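Putative NADH-depentdent flavin oxidoreductase (Cupriavidus metallidurans, PDB 5OCS) is an FMN-dependent ene-reductase of the Old Yellow Enzyme family that probably oxidises NADPH or NADH and passes the electrons on to activated alkenes. Local coordinates at residues Asn33-Leu47 and Ala81-Ile95. Sequence-based numbering, arbitrary orientation. Where two conformers were deposited one is given.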
ATOM      1  N   ASN D  33      15.587 -14.163   2.644  1.00 10.61           N
ATOM      2  CA  ASN D  33      15.338 -12.983   3.444  1.00 10.91           C
ATOM      3  C   ASN D  33      14.346 -11.994   2.836  1.00  9.89           C
ATOM      4  O   ASN D  33      14.513 -11.534   1.701  1.00 10.43           O
ATOM      5  CB  ASN D  33      16.654 -12.215   3.693  1.00 11.21           C
ATOM      6  CG  ASN D  33      17.677 -13.028   4.430  1.00 11.88           C
ATOM      7  OD1 ASN D  33      17.380 -13.729   5.370  1.00 11.91           O
ATOM      8  ND2 ASN D  33      18.903 -12.917   4.003  1.00 13.14           N
ATOM      9  N   ALA D  34      13.352 -11.626   3.626  1.00  9.78           N
ATOM     10  CA  ALA D  34      12.458 -10.561   3.255  1.00 10.11           C
ATOM     11  C   ALA D  34      13.239  -9.292   2.994  1.00 11.08           C
ATOM     12  O   ALA D  34      14.275  -9.035   3.622  1.00 10.93           O
ATOM     13  CB  ALA D  34      11.409 -10.320   4.338  1.00 10.00           C
ATOM     14  N   THR D  35      12.728  -8.503   2.065  1.00 11.69           N
ATOM     15  CA  THR D  35      13.361  -7.247   1.627  1.00 12.36           C
ATOM     16  C   THR D  35      12.411  -6.088   1.857  1.00 12.34           C
ATOM     17  O   THR D  35      11.316  -6.260   2.383  1.00 11.95           O
ATOM     18  CB  THR D  35      13.754  -7.310   0.143  1.00 12.40           C
ATOM     19  OG1 THR D  35      12.558  -7.436  -0.662  1.00 11.98           O
ATOM     20  CG2 THR D  35      14.646  -8.504  -0.119  1.00 12.43           C
ATOM     21  N   ASP D  36      12.823  -4.912   1.431  1.00 12.15           N
ATOM     22  CA  ASP D  36      11.969  -3.740   1.541  1.00 12.40           C
ATOM     23  C   ASP D  36      10.642  -3.943   0.818  1.00 11.58           C
ATOM     24  O   ASP D  36       9.613  -3.410   1.248  1.00 11.86           O
ATOM     25  CB  ASP D  36      12.667  -2.452   1.058  1.00 13.59           C
ATOM     26  CG  ASP D  36      13.246  -2.510  -0.398  1.00 17.11           C
ATOM     27  OD1 ASP D  36      13.019  -3.477  -1.213  1.00 17.42           O
ATOM     28  OD2 ASP D  36      13.983  -1.521  -0.766  1.00 18.73           O
ATOM     29  N   TRP D  37      10.644  -4.753  -0.235  1.00 11.04           N
ATOM     30  CA  TRP D  37       9.391  -5.054  -0.936  1.00 10.25           C
ATOM     31  C   TRP D  37       8.359  -5.637   0.027  1.00 10.14           C
ATOM     32  O   TRP D  37       7.173  -5.272  -0.034  1.00  9.94           O
ATOM     33  CB  TRP D  37       9.613  -6.044  -2.079  1.00 10.10           C
ATOM     34  CG  TRP D  37       8.305  -6.419  -2.718  1.00  9.79           C
ATOM     35  CD1 TRP D  37       7.602  -7.570  -2.536  1.00  9.89           C
ATOM     36  CD2 TRP D  37       7.484  -5.572  -3.503  1.00  9.59           C
ATOM     37  NE1 TRP D  37       6.424  -7.512  -3.213  1.00  9.79           N
ATOM     38  CE2 TRP D  37       6.320  -6.289  -3.813  1.00  9.71           C
ATOM     39  CE3 TRP D  37       7.628  -4.285  -4.002  1.00  9.69           C
ATOM     40  CZ2 TRP D  37       5.329  -5.768  -4.593  1.00  9.75           C
ATOM     41  CZ3 TRP D  37       6.634  -3.778  -4.810  1.00  9.61           C
ATOM     42  CH2 TRP D  37       5.500  -4.508  -5.089  1.00  9.75           C
ATOM     43  N   HIS D  38       8.773  -6.578   0.873  1.00  9.88           N
ATOM     44  CA  HIS D  38       7.840  -7.233   1.773  1.00  9.64           C
ATOM     45  C   HIS D  38       7.258  -6.272   2.773  1.00  9.73           C
ATOM     46  O   HIS D  38       6.078  -6.377   3.107  1.00  9.46           O
ATOM     47  CB  HIS D  38       8.444  -8.422   2.488  1.00  9.32           C
ATOM     48  CG  HIS D  38       8.771  -9.538   1.562  1.00  9.37           C
ATOM     49  ND1 HIS D  38       9.972  -9.626   0.921  1.00  9.21           N
ATOM     50  CD2 HIS D  38       8.028 -10.566   1.110  1.00  9.73           C
ATOM     51  CE1 HIS D  38       9.968 -10.673   0.112  1.00  9.50           C
ATOM     52  NE2 HIS D  38       8.802 -11.276   0.237  1.00 10.16           N
ATOM     53  N   MET D  39       8.051  -5.331   3.252  1.00  9.93           N
ATOM     54  CA  MET D  39       7.533  -4.232   4.078  0.50 10.23           C
ATOM     55  C   MET D  39       6.393  -3.477   3.386  1.00 10.14           C
ATOM     56  O   MET D  39       5.313  -3.261   3.943  1.00  9.90           O
ATOM     57  CB  MET D  39       8.688  -3.254   4.400  0.50 10.40           C
ATOM     58  CG  MET D  39       8.291  -2.056   5.245  0.50 10.92           C
ATOM     59  SD  MET D  39       7.803  -2.535   6.908  0.50 11.37           S
ATOM     60  CE  MET D  39       9.407  -2.945   7.616  0.50 11.17           C
ATOM     61  N   ILE D  40       6.658  -3.034   2.170  1.00  9.68           N
ATOM     62  CA  ILE D  40       5.668  -2.253   1.385  1.00  9.88           C
ATOM     63  C   ILE D  40       4.419  -3.083   1.048  1.00  9.31           C
ATOM     64  O   ILE D  40       3.258  -2.658   1.265  1.00  8.32           O
ATOM     65  CB  ILE D  40       6.313  -1.755   0.063  1.00 10.47           C
ATOM     66  CG1 ILE D  40       7.493  -0.826   0.398  1.00 10.93           C
ATOM     67  CG2 ILE D  40       5.261  -1.063  -0.803  1.00 10.70           C
ATOM     68  CD1 ILE D  40       8.404  -0.403  -0.749  1.00 10.97           C
ATOM     69  N   HIS D  41       4.651  -4.304   0.614  1.00  8.71           N
ATOM     70  CA  HIS D  41       3.557  -5.198   0.195  1.00  8.53           C
ATOM     71  C   HIS D  41       2.720  -5.729   1.324  1.00  8.66           C
ATOM     72  O   HIS D  41       1.478  -5.603   1.320  1.00  8.63           O
ATOM     73  CB  HIS D  41       4.167  -6.337  -0.618  1.00  9.14           C
ATOM     74  CG  HIS D  41       3.195  -7.406  -0.978  1.00  9.31           C
ATOM     75  ND1 HIS D  41       2.147  -7.199  -1.845  1.00  9.86           N
ATOM     76  CD2 HIS D  41       3.087  -8.680  -0.543  1.00 10.22           C
ATOM     77  CE1 HIS D  41       1.462  -8.319  -1.964  1.00  9.91           C
ATOM     78  NE2 HIS D  41       1.992  -9.220  -1.160  1.00 10.03           N
ATOM     79  N   LEU D  42       3.375  -6.345   2.302  1.00  8.43           N
ATOM     80  CA  LEU D  42       2.664  -6.871   3.467  1.00  9.00           C
ATOM     81  C   LEU D  42       2.089  -5.756   4.307  1.00  9.12           C
ATOM     82  O   LEU D  42       0.988  -5.889   4.879  1.00  9.66           O
ATOM     83  CB  LEU D  42       3.563  -7.836   4.286  1.00  8.80           C
ATOM     84  CG  LEU D  42       3.880  -9.156   3.581  1.00  9.17           C
ATOM     85  CD1 LEU D  42       4.792  -9.979   4.463  1.00  9.40           C
ATOM     86  CD2 LEU D  42       2.642  -9.987   3.216  1.00  9.31           C
ATOM     87  N   GLY D  43       2.770  -4.611   4.349  1.00  9.82           N
ATOM     88  CA  GLY D  43       2.160  -3.444   5.014  1.00 10.21           C
ATOM     89  C   GLY D  43       0.826  -3.030   4.393  1.00 10.89           C
ATOM     90  O   GLY D  43      -0.191  -2.871   5.122  1.00 12.48           O
ATOM     91  N   GLN D  44       0.778  -2.912   3.057  1.00 11.44           N
ATOM     92  CA  GLN D  44      -0.515  -2.648   2.360  1.00 12.03           C
ATOM     93  C   GLN D  44      -1.540  -3.691   2.680  1.00 12.05           C
ATOM     94  O   GLN D  44      -2.688  -3.377   2.979  1.00 11.70           O
ATOM     95  CB  GLN D  44      -0.415  -2.728   0.821  1.00 13.26           C
ATOM     96  CG  GLN D  44       0.306  -1.608   0.207  1.00 14.16           C
ATOM     97  CD  GLN D  44       0.621  -1.948  -1.238  1.00 14.04           C
ATOM     98  OE1 GLN D  44      -0.272  -1.933  -2.101  1.00 11.99           O
ATOM     99  NE2 GLN D  44       1.872  -2.290  -1.500  1.00 13.43           N
ATOM    100  N   MET D  45      -1.167  -4.944   2.491  1.00 11.00           N
ATOM    101  CA  MET D  45      -2.117  -6.015   2.712  1.00 11.74           C
ATOM    102  C   MET D  45      -2.690  -5.958   4.134  1.00 11.60           C
ATOM    103  O   MET D  45      -3.905  -6.097   4.326  1.00 10.47           O
ATOM    104  CB  MET D  45      -1.449  -7.372   2.453  1.00 12.39           C
ATOM    105  CG  MET D  45      -1.074  -7.682   1.023  1.00 13.26           C
ATOM    106  SD  MET D  45      -2.383  -7.623  -0.222  1.00 16.49           S
ATOM    107  CE  MET D  45      -2.273  -5.987  -0.840  1.00 14.40           C
ATOM    108  N   ALA D  46      -1.815  -5.715   5.125  1.00 11.10           N
ATOM    109  CA  ALA D  46      -2.202  -5.702   6.519  1.00 11.51           C
ATOM    110  C   ALA D  46      -3.126  -4.535   6.877  1.00 11.50           C
ATOM    111  O   ALA D  46      -3.810  -4.624   7.910  1.00 12.62           O
ATOM    112  CB  ALA D  46      -0.970  -5.702   7.432  1.00 12.13           C
ATOM    113  N   LEU D  47      -3.133  -3.469   6.068  1.00 10.96           N
ATOM    114  CA  LEU D  47      -3.971  -2.291   6.282  1.00 11.89           C
ATOM    115  C   LEU D  47      -5.249  -2.255   5.462  1.00 10.68           C
ATOM    116  O   LEU D  47      -5.966  -1.244   5.449  1.00 10.74           O
ATOM    117  CB  LEU D  47      -3.111  -1.044   6.011  1.00 13.44           C
ATOM    118  CG  LEU D  47      -1.955  -0.964   7.047  1.00 14.22           C
ATOM    119  CD1 LEU D  47      -0.970   0.148   6.699  1.00 16.12           C
ATOM    120  CD2 LEU D  47      -2.387  -0.803   8.485  1.00 15.08           C
ATOM    121  N   ALA D  81      14.764 -10.907   9.217  1.00 11.63           N
ATOM    122  CA  ALA D  81      14.231 -10.100   8.092  1.00 11.49           C
ATOM    123  C   ALA D  81      12.707 -10.082   8.095  1.00 11.39           C
ATOM    124  O   ALA D  81      12.077  -9.035   7.970  1.00 12.65           O
ATOM    125  CB  ALA D  81      14.752 -10.614   6.750  1.00 11.49           C
ATOM    126  N   LEU D  82      12.110 -11.233   8.303  1.00 11.15           N
ATOM    127  CA  LEU D  82      10.641 -11.274   8.418  1.00 11.53           C
ATOM    128  C   LEU D  82      10.122 -10.559   9.679  1.00 10.54           C
ATOM    129  O   LEU D  82       9.100  -9.863   9.634  1.00 10.66           O
ATOM    130  CB  LEU D  82      10.152 -12.719   8.329  1.00 11.88           C
ATOM    131  CG  LEU D  82       8.655 -12.970   8.189  1.00 13.40           C
ATOM    132  CD1 LEU D  82       8.017 -12.215   7.039  1.00 13.58           C
ATOM    133  CD2 LEU D  82       8.431 -14.469   8.034  1.00 13.50           C
ATOM    134  N   GLY D  83      10.853 -10.693  10.784  1.00 10.74           N
ATOM    135  CA  GLY D  83      10.526 -10.020  12.040  1.00 11.16           C
ATOM    136  C   GLY D  83      10.474  -8.507  11.879  1.00 11.41           C
ATOM    137  O   GLY D  83       9.581  -7.853  12.487  1.00 12.00           O
ATOM    138  N   ARG D  84      11.375  -7.940  11.062  1.00 11.90           N
ATOM    139  CA  ARG D  84      11.344  -6.481  10.808  1.00 13.41           C
ATOM    140  C   ARG D  84      10.050  -6.054  10.128  1.00 11.77           C
ATOM    141  O   ARG D  84       9.421  -5.069  10.521  1.00 13.18           O
ATOM    142  CB  ARG D  84      12.528  -6.030   9.980  1.00 15.54           C
ATOM    143  CG  ARG D  84      13.839  -6.047  10.759  1.00 19.89           C
ATOM    144  CD  ARG D  84      14.991  -5.356   9.974  1.00 22.80           C
ATOM    145  NE  ARG D  84      15.596  -6.235   8.973  1.00 27.06           N
ATOM    146  CZ  ARG D  84      16.518  -7.187   9.223  1.00 30.48           C
ATOM    147  NH1 ARG D  84      16.967  -7.928   8.223  1.00 29.40           N
ATOM    148  NH2 ARG D  84      16.983  -7.422  10.460  1.00 32.62           N
ATOM    149  N   VAL D  85       9.629  -6.830   9.150  1.00 10.84           N
ATOM    150  CA  VAL D  85       8.352  -6.589   8.466  1.00 11.15           C
ATOM    151  C   VAL D  85       7.185  -6.742   9.419  1.00 10.80           C
ATOM    152  O   VAL D  85       6.294  -5.868   9.486  1.00  9.59           O
ATOM    153  CB  VAL D  85       8.173  -7.542   7.262  1.00 11.92           C
ATOM    154  CG1 VAL D  85       6.828  -7.313   6.600  1.00 12.29           C
ATOM    155  CG2 VAL D  85       9.256  -7.295   6.225  1.00 12.41           C
ATOM    156  N   LEU D  86       7.155  -7.846  10.163  1.00 10.50           N
ATOM    157  CA  LEU D  86       6.042  -8.052  11.106  1.00 10.78           C
ATOM    158  C   LEU D  86       5.944  -6.954  12.156  1.00 10.26           C
ATOM    159  O   LEU D  86       4.871  -6.580  12.559  1.00 10.41           O
ATOM    160  CB  LEU D  86       6.171  -9.409  11.833  1.00 11.78           C
ATOM    161  CG  LEU D  86       6.007 -10.614  10.941  1.00 12.58           C
ATOM    162  CD1 LEU D  86       6.526 -11.870  11.642  1.00 13.52           C
ATOM    163  CD2 LEU D  86       4.537 -10.787  10.542  1.00 14.53           C
ATOM    164  N   GLY D  87       7.076  -6.433  12.617  1.00  9.47           N
ATOM    165  CA  GLY D  87       7.031  -5.412  13.659  1.00  9.91           C
ATOM    166  C   GLY D  87       6.347  -4.126  13.186  1.00  9.78           C
ATOM    167  O   GLY D  87       5.608  -3.465  13.950  1.00 10.46           O
ATOM    168  N   ALA D  88       6.557  -3.798  11.922  1.00  9.49           N
ATOM    169  CA  ALA D  88       5.898  -2.660  11.287  1.00  9.39           C
ATOM    170  C   ALA D  88       4.399  -2.931  11.161  1.00  9.15           C
ATOM    171  O   ALA D  88       3.542  -2.082  11.430  1.00 10.17           O
ATOM    172  CB  ALA D  88       6.458  -2.456   9.928  1.00  9.60           C
ATOM    173  N   VAL D  89       4.072  -4.128  10.719  1.00  8.62           N
ATOM    174  CA  VAL D  89       2.664  -4.523  10.701  1.00  8.49           C
ATOM    175  C   VAL D  89       2.008  -4.353  12.062  1.00  8.77           C
ATOM    176  O   VAL D  89       0.925  -3.745  12.176  1.00  8.06           O
ATOM    177  CB  VAL D  89       2.451  -5.930  10.143  1.00  8.43           C
ATOM    178  CG1 VAL D  89       1.028  -6.449  10.400  1.00  8.68           C
ATOM    179  CG2 VAL D  89       2.790  -5.963   8.659  1.00  8.76           C
ATOM    180  N   ARG D  90       2.623  -4.904  13.102  1.00  8.48           N
ATOM    181  CA  ARG D  90       2.069  -4.790  14.441  1.00  9.38           C
ATOM    182  C   ARG D  90       1.921  -3.373  15.000  1.00  9.75           C
ATOM    183  O   ARG D  90       0.993  -3.097  15.785  1.00  9.47           O
ATOM    184  CB  ARG D  90       2.840  -5.655  15.442  1.00  9.77           C
ATOM    185  CG  ARG D  90       2.966  -7.138  15.116  1.00 10.75           C
ATOM    186  CD  ARG D  90       1.698  -7.830  14.694  1.00 11.35           C
ATOM    187  NE  ARG D  90       1.885  -9.303  14.634  1.00 11.44           N
ATOM    188  CZ  ARG D  90       0.874 -10.151  14.417  1.00 12.18           C
ATOM    189  NH1 ARG D  90      -0.350  -9.691  14.147  1.00 12.16           N
ATOM    190  NH2 ARG D  90       1.090 -11.461  14.450  1.00 12.20           N
ATOM    191  N   ASN D  91       2.776  -2.480  14.554  1.00  9.68           N
ATOM    192  CA  ASN D  91       2.659  -1.070  14.927  1.00 10.76           C
ATOM    193  C   ASN D  91       1.441  -0.402  14.374  1.00 10.21           C
ATOM    194  O   ASN D  91       1.018   0.590  14.942  1.00 10.24           O
ATOM    195  CB  ASN D  91       3.932  -0.307  14.470  1.00 12.15           C
ATOM    196  CG  ASN D  91       5.051  -0.420  15.462  1.00 14.34           C
ATOM    197  OD1 ASN D  91       4.818  -0.595  16.655  1.00 16.50           O
ATOM    198  ND2 ASN D  91       6.277  -0.254  14.986  1.00 15.18           N
ATOM    199  N   HIS D  92       0.839  -0.966  13.318  1.00  9.54           N
ATOM    200  CA  HIS D  92      -0.180  -0.243  12.539  1.00 11.07           C
ATOM    201  C   HIS D  92      -1.496  -0.960  12.296  1.00 11.66           C
ATOM    202  O   HIS D  92      -2.471  -0.291  12.000  1.00 13.07           O
ATOM    203  CB  HIS D  92       0.421   0.192  11.208  1.00 11.17           C
ATOM    204  CG  HIS D  92       1.533   1.152  11.391  1.00 10.99           C
ATOM    205  ND1 HIS D  92       1.313   2.411  11.904  1.00 11.17           N
ATOM    206  CD2 HIS D  92       2.864   1.030  11.225  1.00 11.36           C
ATOM    207  CE1 HIS D  92       2.476   3.023  12.033  1.00 11.47           C
ATOM    208  NE2 HIS D  92       3.431   2.204  11.622  1.00 11.39           N
ATOM    209  N   SER D  93      -1.536  -2.276  12.453  1.00 10.92           N
ATOM    210  CA  SER D  93      -2.700  -3.053  12.045  1.00 10.16           C
ATOM    211  C   SER D  93      -3.214  -4.017  13.098  1.00  9.80           C
ATOM    212  O   SER D  93      -2.437  -4.630  13.806  1.00  8.91           O
ATOM    213  CB  SER D  93      -2.370  -3.837  10.794  1.00 10.50           C
ATOM    214  OG  SER D  93      -3.403  -4.761  10.473  1.00  9.91           O
ATOM    215  N   PRO D  94      -4.539  -4.230  13.145  1.00  9.34           N
ATOM    216  CA  PRO D  94      -5.085  -5.277  14.026  1.00  9.59           C
ATOM    217  C   PRO D  94      -5.272  -6.636  13.322  1.00 10.15           C
ATOM    218  O   PRO D  94      -5.729  -7.557  13.948  1.00 11.34           O
ATOM    219  CB  PRO D  94      -6.480  -4.735  14.360  1.00  9.83           C
ATOM    220  CG  PRO D  94      -6.874  -4.032  13.132  1.00  9.85           C
ATOM    221  CD  PRO D  94      -5.620  -3.458  12.495  1.00 10.24           C
ATOM    222  N   ILE D  95      -4.892  -6.758  12.060  1.00 10.25           N
ATOM    223  CA  ILE D  95      -5.153  -7.959  11.298  1.00 10.02           C
ATOM    224  C   ILE D  95      -4.474  -9.192  11.902  1.00  9.27           C
ATOM    225  O   ILE D  95      -3.435  -9.115  12.566  1.00  9.18           O
ATOM    226  CB  ILE D  95      -4.714  -7.777   9.813  1.00 10.80           C
ATOM    227  CG1 ILE D  95      -5.479  -8.737   8.893  1.00 11.39           C
ATOM    228  CG2 ILE D  95      -3.188  -7.906   9.679  1.00 11.57           C
ATOM    229  CD1 ILE D  95      -5.367  -8.410   7.429  1.00 11.19           C
TER
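Val-85 packs against His-38, Met-39 and Leu-42 of helix 36-46 where two neighbouring outer helices of the Old Yellow Enzyme TIM barrel meet. Helix 36-46 and the 81-92 part of helix 76-92 follow barrel strands 19-21 and 52-59 and run roughly parallel; the axes of these segments approach to 9.2 Å at an angle of 32°. The two methyls of Val-85 divide the work: CG1, anti to the backbone N (chi1 178°), sits 4.0 Å from CD1 of Leu-42, whose side chain crosses it at about a right angle, while CG2 rests against His-38 CB and the backbone N of Met-39. Further along, Ala-46 CB lies 3.7 Å from Val-89 CG1 and also touches Ile-95 CG2. Leu-42, Val-89 and Ile-95 continue inward onto strands 52-59 and 96-102, so this side is closely filled. The solvent side lies at Arg-84, exposed and little buried by helix 36-46. Met-39 and the second subunit close the rest of the outer side: in the conformer modelled here, one of two, the bent Met-39 chain brings SD against Ala-88 CB, and Asp-36 of the second subunit packs on Ala-88 and hydrogen-bonds His-92 NE2. At the C-terminal ends Ser-93 OG joins both segments, accepting from Ile-95 N in an ST turn and donating to Ala-46 O at 2.6 Å, from 38° above the carbonyl plane.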